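Local coordinates for hypothetical protein (Streptococcus pneumoniae, PDB 2HIY) that is of unknown function, a conserved bacterial protein of the DUF1697 family whose chain folds into two four-stranded antiparallel sheets flanked by helices, at residues F107-I118 and Y132-W140; V22-L31 and E40-I48. All coordinates share one frame; numbering follows the deposited sequence.

Contact 1 of 2, residues F107-I118 and Y132-W140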
loop_
_atom_site.group_PDB
_atom_site.type_symbol
_atom_site.label_atom_id
_atom_site.label_comp_id
_atom_site.label_asym_id
_atom_site.label_seq_id
_atom_site.Cartn_x
_atom_site.Cartn_y
_atom_site.Cartn_z
ATOM N N PHE D 107 26.427 -5.804 1.338
ATOM C CA PHE D 107 27.498 -6.341 0.497
ATOM C C PHE D 107 28.020 -5.273 -0.451
ATOM O O PHE D 107 27.246 -4.596 -1.152
ATOM C CB PHE D 107 26.991 -7.476 -0.377
ATOM C CG PHE D 107 26.799 -8.790 0.337
ATOM C CD1 PHE D 107 27.854 -9.701 0.457
ATOM C CD2 PHE D 107 25.527 -9.187 0.826
ATOM C CE1 PHE D 107 27.664 -10.965 1.090
ATOM C CE2 PHE D 107 25.340 -10.438 1.438
ATOM C CZ PHE D 107 26.414 -11.308 1.569
ATOM N N TYR D 108 29.341 -5.117 -0.491
ATOM C CA TYR D 108 29.948 -4.253 -1.477
ATOM C C TYR D 108 29.701 -4.794 -2.878
ATOM O O TYR D 108 29.494 -5.974 -3.070
ATOM C CB TYR D 108 31.442 -4.140 -1.204
ATOM C CG TYR D 108 31.799 -3.547 0.156
ATOM C CD1 TYR D 108 31.062 -2.494 0.716
ATOM C CD2 TYR D 108 32.932 -4.012 0.848
ATOM C CE1 TYR D 108 31.435 -1.940 1.980
ATOM C CE2 TYR D 108 33.300 -3.465 2.080
ATOM C CZ TYR D 108 32.568 -2.433 2.612
ATOM O OH TYR D 108 32.982 -1.890 3.829
ATOM N N THR D 109 29.732 -3.920 -3.874
ATOM C CA THR D 109 29.561 -4.311 -5.273
ATOM C C THR D 109 30.855 -4.088 -6.055
ATOM O O THR D 109 31.758 -3.384 -5.628
ATOM C CB THR D 109 28.459 -3.488 -5.923
ATOM O OG1 THR D 109 28.767 -2.092 -5.780
ATOM C CG2 THR D 109 27.081 -3.793 -5.307
ATOM N N GLU D 110 30.911 -4.685 -7.236
ATOM C CA GLU D 110 32.081 -4.550 -8.080
ATOM C C GLU D 110 32.291 -3.102 -8.495
ATOM O O GLU D 110 31.352 -2.429 -8.928
ATOM C CB GLU D 110 31.911 -5.447 -9.311
ATOM C CG GLU D 110 32.082 -6.903 -8.954
ATOM C CD GLU D 110 33.476 -7.199 -8.407
ATOM O OE1 GLU D 110 34.472 -6.770 -9.030
ATOM O OE2 GLU D 110 33.583 -7.830 -7.325
ATOM N N GLY D 111 33.508 -2.607 -8.295
ATOM C CA GLY D 111 33.812 -1.243 -8.699
ATOM C C GLY D 111 33.560 -0.206 -7.627
ATOM O O GLY D 111 33.890 0.969 -7.814
ATOM N N LEU D 112 33.003 -0.622 -6.495
ATOM C CA LEU D 112 32.681 0.339 -5.450
ATOM C C LEU D 112 33.942 0.904 -4.786
ATOM O O LEU D 112 34.874 0.163 -4.463
ATOM C CB LEU D 112 31.812 -0.357 -4.407
ATOM C CG LEU D 112 31.314 0.475 -3.238
ATOM C CD1 LEU D 112 30.375 1.590 -3.680
ATOM C CD2 LEU D 112 30.624 -0.465 -2.307
ATOM N N ASP D 113 33.948 2.209 -4.524
ATOM C CA ASP D 113 35.032 2.811 -3.762
ATOM C C ASP D 113 34.740 2.568 -2.270
ATOM O O ASP D 113 34.080 3.360 -1.615
ATOM C CB ASP D 113 35.130 4.314 -4.088
ATOM C CG ASP D 113 36.266 5.020 -3.339
ATOM O OD1 ASP D 113 36.942 4.378 -2.501
ATOM O OD2 ASP D 113 36.446 6.247 -3.531
ATOM N N VAL D 114 35.257 1.466 -1.744
ATOM C CA VAL D 114 34.978 1.096 -0.364
ATOM C C VAL D 114 35.439 2.148 0.638
ATOM O O VAL D 114 34.782 2.397 1.633
ATOM C CB VAL D 114 35.550 -0.296 -0.039
ATOM C CG1 VAL D 114 35.462 -0.625 1.450
ATOM C CG2 VAL D 114 34.827 -1.359 -0.888
ATOM N N ASP D 115 36.579 2.783 0.362
ATOM C CA ASP D 115 37.041 3.800 1.267
ATOM C C ASP D 115 36.072 4.988 1.383
ATOM O O ASP D 115 35.923 5.564 2.457
ATOM C CB ASP D 115 38.445 4.275 0.896
ATOM C CG ASP D 115 39.536 3.287 1.324
ATOM O OD1 ASP D 115 39.256 2.267 2.004
ATOM O OD2 ASP D 115 40.700 3.595 1.015
ATOM N N GLN D 116 35.434 5.354 0.263
ATOM C CA GLN D 116 34.412 6.389 0.341
ATOM C C GLN D 116 33.198 5.940 1.149
ATOM O O GLN D 116 32.648 6.717 1.937
ATOM C CB GLN D 116 33.996 6.850 -1.052
ATOM C CG GLN D 116 32.922 7.955 -1.029
ATOM C CD GLN D 116 33.349 9.233 -0.302
ATOM O OE1 GLN D 116 33.046 9.463 0.908
ATOM N NE2 GLN D 116 34.037 10.088 -1.039
ATOM N N VAL D 117 32.798 4.683 0.962
ATOM C CA VAL D 117 31.690 4.149 1.765
ATOM C C VAL D 117 32.004 4.179 3.254
ATOM O O VAL D 117 31.201 4.647 4.061
ATOM C CB VAL D 117 31.358 2.704 1.341
ATOM C CG1 VAL D 117 30.310 2.069 2.273
ATOM C CG2 VAL D 117 30.859 2.680 -0.103
ATOM N N ILE D 118 33.232 3.782 3.603
ATOM C CA ILE D 118 33.626 3.803 5.012
ATOM C C ILE D 118 33.574 5.234 5.557
ATOM O O ILE D 118 33.063 5.493 6.634
ATOM C CB ILE D 118 35.040 3.207 5.155
ATOM C CG1 ILE D 118 35.006 1.695 4.864
ATOM C CG2 ILE D 118 35.585 3.451 6.543
ATOM C CD1 ILE D 118 36.414 1.040 4.774
ATOM N N TYR D 132 30.170 -3.047 11.807
ATOM C CA TYR D 132 31.549 -3.463 11.688
ATOM C C TYR D 132 31.883 -3.577 10.209
ATOM O O TYR D 132 31.137 -4.200 9.467
ATOM C CB TYR D 132 31.773 -4.795 12.417
ATOM C CG TYR D 132 33.211 -5.256 12.395
ATOM C CD1 TYR D 132 34.079 -4.840 13.390
ATOM C CD2 TYR D 132 33.706 -6.069 11.376
ATOM C CE1 TYR D 132 35.403 -5.239 13.392
ATOM C CE2 TYR D 132 35.047 -6.454 11.355
ATOM C CZ TYR D 132 35.868 -6.015 12.369
ATOM O OH TYR D 132 37.201 -6.409 12.391
ATOM N N PHE D 133 33.013 -3.024 9.782
ATOM C CA PHE D 133 33.411 -3.079 8.388
ATOM C C PHE D 133 34.148 -4.376 8.125
ATOM O O PHE D 133 35.287 -4.534 8.582
ATOM C CB PHE D 133 34.330 -1.877 8.073
ATOM C CG PHE D 133 33.622 -0.562 8.144
ATOM C CD1 PHE D 133 32.744 -0.152 7.150
ATOM C CD2 PHE D 133 33.837 0.283 9.223
ATOM C CE1 PHE D 133 32.078 1.060 7.260
ATOM C CE2 PHE D 133 33.174 1.511 9.314
ATOM C CZ PHE D 133 32.284 1.889 8.313
ATOM N N GLY D 134 33.502 -5.313 7.426
ATOM C CA GLY D 134 34.126 -6.588 7.078
ATOM C C GLY D 134 34.837 -6.491 5.740
ATOM O O GLY D 134 34.982 -5.413 5.163
ATOM N N LYS D 135 35.259 -7.625 5.205
ATOM C CA LYS D 135 35.966 -7.597 3.932
ATOM C C LYS D 135 35.007 -7.432 2.762
ATOM O O LYS D 135 35.274 -6.672 1.819
ATOM C CB LYS D 135 36.763 -8.889 3.759
ATOM C CG LYS D 135 37.463 -9.017 2.427
ATOM C CD LYS D 135 38.561 -7.994 2.213
ATOM C CE LYS D 135 39.310 -8.295 0.913
ATOM N NZ LYS D 135 39.933 -7.044 0.410
ATOM N N LEU D 136 33.870 -8.105 2.850
ATOM C CA LEU D 136 32.920 -8.140 1.743
ATOM C C LEU D 136 31.801 -7.125 1.887
ATOM O O LEU D 136 30.993 -6.976 1.003
ATOM C CB LEU D 136 32.274 -9.510 1.637
ATOM C CG LEU D 136 33.232 -10.646 1.251
ATOM C CD1 LEU D 136 32.529 -12.009 1.405
ATOM C CD2 LEU D 136 33.731 -10.430 -0.174
ATOM N N GLY D 137 31.743 -6.462 3.030
ATOM C CA GLY D 137 30.655 -5.544 3.263
ATOM C C GLY D 137 30.594 -5.177 4.725
ATOM O O GLY D 137 31.523 -5.429 5.487
ATOM N N ILE D 138 29.449 -4.607 5.088
ATOM C CA ILE D 138 29.271 -4.029 6.435
ATOM C C ILE D 138 28.251 -4.851 7.206
ATOM O O ILE D 138 27.126 -5.050 6.731
ATOM C CB ILE D 138 28.748 -2.574 6.356
ATOM C CG1 ILE D 138 29.661 -1.752 5.449
ATOM C CG2 ILE D 138 28.679 -1.948 7.763
ATOM C CD1 ILE D 138 29.156 -0.336 5.184
ATOM N N PHE D 139 28.633 -5.378 8.379
ATOM C CA PHE D 139 27.661 -5.940 9.305
ATOM C C PHE D 139 26.988 -4.800 10.054
ATOM O O PHE D 139 27.686 -3.935 10.579
ATOM C CB PHE D 139 28.368 -6.796 10.372
ATOM C CG PHE D 139 29.234 -7.920 9.836
ATOM C CD1 PHE D 139 28.686 -9.187 9.658
ATOM C CD2 PHE D 139 30.608 -7.734 9.577
ATOM C CE1 PHE D 139 29.481 -10.252 9.211
ATOM C CE2 PHE D 139 31.393 -8.778 9.123
ATOM C CZ PHE D 139 30.825 -10.052 8.960
ATOM N N TRP D 140 25.662 -4.797 10.161
ATOM C CA TRP D 140 24.999 -3.662 10.818
ATOM C C TRP D 140 23.806 -4.156 11.581
ATOM O O TRP D 140 22.813 -4.659 11.001
ATOM C CB TRP D 140 24.620 -2.628 9.769
ATOM C CG TRP D 140 24.348 -1.250 10.245
ATOM C CD1 TRP D 140 23.847 -0.822 11.458
ATOM C CD2 TRP D 140 24.573 -0.069 9.476
ATOM N NE1 TRP D 140 23.746 0.565 11.492
ATOM C CE2 TRP D 140 24.193 1.045 10.278
ATOM C CE3 TRP D 140 25.064 0.166 8.179
ATOM C CZ2 TRP D 140 24.288 2.373 9.813
ATOM C CZ3 TRP D 140 25.160 1.483 7.718
ATOM C CH2 TRP D 140 24.776 2.564 8.544
HETATM O O HOH W 1 30.556 -8.118 -1.528
HETATM O O HOH W 2 35.342 -2.814 4.775
#

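Contact 2 of 2, residues V22-L31 and E40-I48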
loop_
_atom_site.group_PDB
_atom_site.type_symbol
_atom_site.label_atom_id
_atom_site.label_comp_id
_atom_site.label_asym_id
_atom_site.label_seq_id
_atom_site.Cartn_x
_atom_site.Cartn_y
_atom_site.Cartn_z
ATOM N N VAL D 22 12.700 -9.935 -13.255
ATOM C CA VAL D 22 13.635 -10.961 -13.675
ATOM C C VAL D 22 13.013 -12.298 -13.313
ATOM O O VAL D 22 12.696 -12.524 -12.136
ATOM C CB VAL D 22 14.993 -10.808 -12.972
ATOM C CG1 VAL D 22 15.969 -11.905 -13.451
ATOM C CG2 VAL D 22 15.568 -9.407 -13.197
ATOM N N VAL D 23 12.836 -13.158 -14.311
ATOM C CA VAL D 23 12.302 -14.490 -14.068
ATOM C C VAL D 23 13.495 -15.410 -13.832
ATOM O O VAL D 23 14.354 -15.549 -14.703
ATOM C CB VAL D 23 11.438 -14.955 -15.245
ATOM C CG1 VAL D 23 10.935 -16.386 -15.028
ATOM C CG2 VAL D 23 10.247 -14.011 -15.430
HETATM N N MSE D 24 13.533 -16.048 -12.668
HETATM C CA MSE D 24 14.707 -16.818 -12.253
HETATM C C MSE D 24 15.031 -17.929 -13.233
HETATM O O MSE D 24 16.181 -18.100 -13.608
HETATM C CB MSE D 24 14.556 -17.385 -10.831
HETATM C CG MSE D 24 14.681 -16.330 -9.750
HETATM SE SE MSE D 24 16.342 -15.272 -9.776
HETATM C CE MSE D 24 15.513 -13.561 -10.174
ATOM N N ALA D 25 14.040 -18.685 -13.685
ATOM C CA ALA D 25 14.347 -19.740 -14.635
ATOM C C ALA D 25 14.963 -19.191 -15.928
ATOM O O ALA D 25 15.814 -19.853 -16.553
ATOM C CB ALA D 25 13.101 -20.567 -14.945
ATOM N N GLU D 26 14.493 -18.029 -16.377
ATOM C CA GLU D 26 15.049 -17.411 -17.583
ATOM C C GLU D 26 16.483 -16.971 -17.343
ATOM O O GLU D 26 17.366 -17.240 -18.167
ATOM C CB GLU D 26 14.200 -16.225 -18.043
ATOM C CG GLU D 26 12.843 -16.666 -18.554
ATOM C CD GLU D 26 11.889 -15.543 -18.887
ATOM O OE1 GLU D 26 12.254 -14.351 -18.805
ATOM O OE2 GLU D 26 10.728 -15.877 -19.223
ATOM N N LEU D 27 16.721 -16.283 -16.233
ATOM C CA LEU D 27 18.072 -15.858 -15.907
ATOM C C LEU D 27 19.028 -17.068 -15.802
ATOM O O LEU D 27 20.163 -17.001 -16.296
ATOM C CB LEU D 27 18.071 -15.061 -14.593
ATOM C CG LEU D 27 19.431 -14.472 -14.208
ATOM C CD1 LEU D 27 19.958 -13.525 -15.284
ATOM C CD2 LEU D 27 19.359 -13.762 -12.868
ATOM N N ARG D 28 18.625 -18.143 -15.126
ATOM C CA ARG D 28 19.481 -19.319 -15.022
ATOM C C ARG D 28 19.841 -19.847 -16.407
ATOM O O ARG D 28 21.005 -20.166 -16.654
ATOM C CB ARG D 28 18.850 -20.420 -14.141
ATOM C CG ARG D 28 18.608 -19.963 -12.718
ATOM C CD ARG D 28 18.315 -21.179 -11.808
ATOM N NE ARG D 28 17.151 -21.932 -12.269
ATOM C CZ ARG D 28 15.899 -21.769 -11.840
ATOM N NH1 ARG D 28 15.606 -20.864 -10.913
ATOM N NH2 ARG D 28 14.939 -22.509 -12.362
ATOM N N GLN D 29 18.864 -19.925 -17.305
ATOM C CA GLN D 29 19.134 -20.400 -18.673
ATOM C C GLN D 29 20.067 -19.445 -19.411
ATOM O O GLN D 29 21.005 -19.879 -20.104
ATOM C CB GLN D 29 17.819 -20.599 -19.463
ATOM C CG GLN D 29 18.006 -20.848 -20.980
ATOM C CD GLN D 29 18.495 -22.240 -21.279
ATOM O OE1 GLN D 29 17.696 -23.172 -21.384
ATOM N NE2 GLN D 29 19.816 -22.399 -21.435
ATOM N N GLU D 30 19.794 -18.150 -19.304
ATOM C CA GLU D 30 20.626 -17.152 -19.978
ATOM C C GLU D 30 22.079 -17.156 -19.481
ATOM O O GLU D 30 23.020 -17.081 -20.279
ATOM C CB GLU D 30 20.002 -15.783 -19.761
ATOM C CG GLU D 30 18.700 -15.621 -20.529
ATOM C CD GLU D 30 17.734 -14.620 -19.937
ATOM O OE1 GLU D 30 18.042 -13.929 -18.934
ATOM O OE2 GLU D 30 16.616 -14.553 -20.504
ATOM N N LEU D 31 22.268 -17.276 -18.168
ATOM C CA LEU D 31 23.644 -17.339 -17.639
ATOM C C LEU D 31 24.336 -18.641 -18.019
ATOM O O LEU D 31 25.550 -18.680 -18.197
ATOM C CB LEU D 31 23.651 -17.161 -16.117
ATOM C CG LEU D 31 23.195 -15.769 -15.662
ATOM C CD1 LEU D 31 23.154 -15.725 -14.127
ATOM C CD2 LEU D 31 24.114 -14.670 -16.215
ATOM N N GLU D 40 22.308 -21.755 -10.116
ATOM C CA GLU D 40 21.203 -21.929 -9.181
ATOM C C GLU D 40 20.769 -20.563 -8.666
ATOM O O GLU D 40 21.531 -19.594 -8.739
ATOM C CB GLU D 40 21.636 -22.801 -8.002
ATOM C CG GLU D 40 22.087 -24.190 -8.432
ATOM C CD GLU D 40 22.517 -25.071 -7.273
ATOM O OE1 GLU D 40 22.196 -24.739 -6.109
ATOM O OE2 GLU D 40 23.159 -26.113 -7.542
ATOM N N SER D 41 19.533 -20.479 -8.187
ATOM C CA SER D 41 19.026 -19.232 -7.596
ATOM C C SER D 41 18.364 -19.515 -6.256
ATOM O O SER D 41 17.849 -20.630 -6.012
ATOM C CB SER D 41 18.058 -18.509 -8.552
ATOM O OG SER D 41 16.944 -19.307 -8.894
ATOM N N TYR D 42 18.394 -18.519 -5.384
ATOM C CA TYR D 42 17.718 -18.599 -4.102
ATOM C C TYR D 42 16.696 -17.486 -4.081
ATOM O O TYR D 42 17.047 -16.312 -4.298
ATOM C CB TYR D 42 18.711 -18.441 -2.950
ATOM C CG TYR D 42 18.032 -18.329 -1.597
ATOM C CD1 TYR D 42 17.264 -19.380 -1.089
ATOM C CD2 TYR D 42 18.122 -17.157 -0.843
ATOM C CE1 TYR D 42 16.626 -19.265 0.168
ATOM C CE2 TYR D 42 17.489 -17.031 0.380
ATOM C CZ TYR D 42 16.742 -18.083 0.874
ATOM O OH TYR D 42 16.118 -17.957 2.102
ATOM N N ILE D 43 15.442 -17.867 -3.855
ATOM C CA ILE D 43 14.304 -16.945 -3.809
ATOM C C ILE D 43 14.283 -16.043 -5.056
ATOM O O ILE D 43 14.682 -16.490 -6.128
ATOM C CB ILE D 43 14.120 -16.208 -2.402
ATOM C CG1 ILE D 43 15.318 -15.318 -2.032
ATOM C CG2 ILE D 43 13.762 -17.250 -1.308
ATOM C CD1 ILE D 43 15.157 -14.522 -0.712
ATOM N N ASN D 44 13.817 -14.803 -4.926
ATOM C CA ASN D 44 13.521 -13.993 -6.110
ATOM C C ASN D 44 14.157 -12.606 -6.062
ATOM O O ASN D 44 13.983 -11.810 -7.002
ATOM C CB ASN D 44 11.994 -13.914 -6.324
ATOM C CG ASN D 44 11.610 -13.692 -7.787
ATOM O OD1 ASN D 44 12.280 -14.171 -8.704
ATOM N ND2 ASN D 44 10.508 -12.967 -8.008
ATOM N N SER D 45 14.925 -12.326 -5.012
ATOM C CA SER D 45 15.484 -10.991 -4.831
ATOM C C SER D 45 16.797 -10.782 -5.551
ATOM O O SER D 45 17.349 -9.683 -5.528
ATOM C CB SER D 45 15.713 -10.680 -3.350
ATOM O OG SER D 45 16.638 -11.592 -2.761
ATOM N N GLY D 46 17.308 -11.821 -6.196
ATOM C CA GLY D 46 18.540 -11.692 -6.960
ATOM C C GLY D 46 19.734 -12.296 -6.246
ATOM O O GLY D 46 20.695 -11.589 -5.914
ATOM N N ASN D 47 19.701 -13.620 -6.061
ATOM C CA ASN D 47 20.762 -14.367 -5.398
ATOM C C ASN D 47 21.044 -15.541 -6.302
ATOM O O ASN D 47 20.248 -16.506 -6.333
ATOM C CB ASN D 47 20.296 -14.872 -4.022
ATOM C CG ASN D 47 19.783 -13.760 -3.156
ATOM O OD1 ASN D 47 20.561 -12.900 -2.736
ATOM N ND2 ASN D 47 18.478 -13.725 -2.921
ATOM N N ILE D 48 22.124 -15.434 -7.066
ATOM C CA ILE D 48 22.502 -16.417 -8.074
ATOM C C ILE D 48 23.816 -17.051 -7.692
ATOM O O ILE D 48 24.709 -16.373 -7.159
ATOM C CB ILE D 48 22.648 -15.733 -9.482
ATOM C CG1 ILE D 48 21.270 -15.350 -9.999
ATOM C CG2 ILE D 48 23.343 -16.658 -10.502
ATOM C CD1 ILE D 48 20.516 -16.533 -10.680
HETATM O O HOH W 3 9.964 -12.450 -11.076
HETATM O O HOH W 4 11.334 -15.541 -10.842
#

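Contact 1 of 2, residues F107-I118 and Y132-W140
Phe107 and Gly137 face each other as an antiparallel non-hydrogen-bonded pair, their CA atoms 4.3 Å apart, where strand 102-108 runs beside strand 137-142. One residue on, Tyr108 N donates to Leu136 O at 2.9 Å, with an N-H...O angle of 161°. The chain then leaves the sheet through a type II turn, Thr109 to Leu112, and enters helix 114-122 behind the N-cap Asp113. Tyr108 lays its ring across Gly137: the glycine CA stands 3.5 Å from the ring centroid and 9° off the normal, a CH-pi contact, while Val114 CG2 covers the opposite face. Gly137 also sits tight against the backbone of Phe107, with backbone angles suited to glycine. Further along, Ile118 CG1 lies over a face of Phe133, 4.1 Å from its centroid. The CB of Phe133 points at the other segment, and with CG anti to the carbonyl carbon (chi1 -67°) the ring comes under Ile118. Val117 CG1 meets Ile138 CD1 at 3.9 Å, closing the apolar layer between helix and hairpin. Tyr108 is thus held at both ends, by its backbone N-H and, through a water shared with Gly134 O, by its hydroxyl; a second water joins the carbonyls of Tyr108 and Leu136.

Contact 2 of 2, residues V22-L31 and E40-I48
Arg28 and Ser41 meet through an in-plane hydrogen bond that ties helix 24-34 to strand 39-41, outermost in its sheet within this chain. Arg28 NH1 donates to Ser41 OG at 2.9 Å with an N-H...O angle of 145°; the oxygen lies at the guanidinium edge, 11° from its plane. One face of that group lies over Met24 O and Ala25 CA of its own helix. The bend at chi3 (-59°) turns the guanidinium back over this preceding turn. Met24, a selenomethionine, packs beside Ser41: its SE comes 3.9 Å from Ser41 CB, and its CG passes 3.4 Å from Asn44 OD1. Its chain, folded at both chi2 and chi3, also brings CE alongside the same amide oxygen. Two waters extend the polar side, one linking Met24 N to Asn44 OD1 and the other Val22 O to Asn44 ND2. Deeper in, Ile48 crosses Leu27 obliquely, with CD1 3.7 Å from Leu27 CD2, whereas its other branch, CG2, points tip to tip at Leu31 CD1, also at 3.7 Å. Phe66 of helix 56-70 packs on both leucines. Arg28 NH1 has a second partner in Glu61 of a neighbouring subunit, a salt bridge that probably steadies the guanidinium's charge. The helix thus rests on the sheet through aliphatic branches, while its arginine joins an intrachain hydroxyl to the subunit interface.

How the contacts relate
Contacts 1 and 2 lie on opposite sides of the chain's centre, their own centres 24 Å apart and their nearest atoms about 7 Å apart without touching. Each sets a helix against two neighbouring strands of a four-stranded antiparallel sheet; the two sheets are separate but share the strand order 2-3-1-4. Both contacts are partly buried; contact 1 is nearer the chain's centre, at 10 Å against 15 Å. It combines a direct strand-to-strand backbone bond with aromatic faces, and no other chain of the assembly touches it. Contact 2 has no backbone-to-backbone bond between its segments: aliphatic packing inside gives way to a charged side chain facing a second subunit. Arg169 connects their surroundings, packing against Phe107 and hydrogen-bonding Asn47.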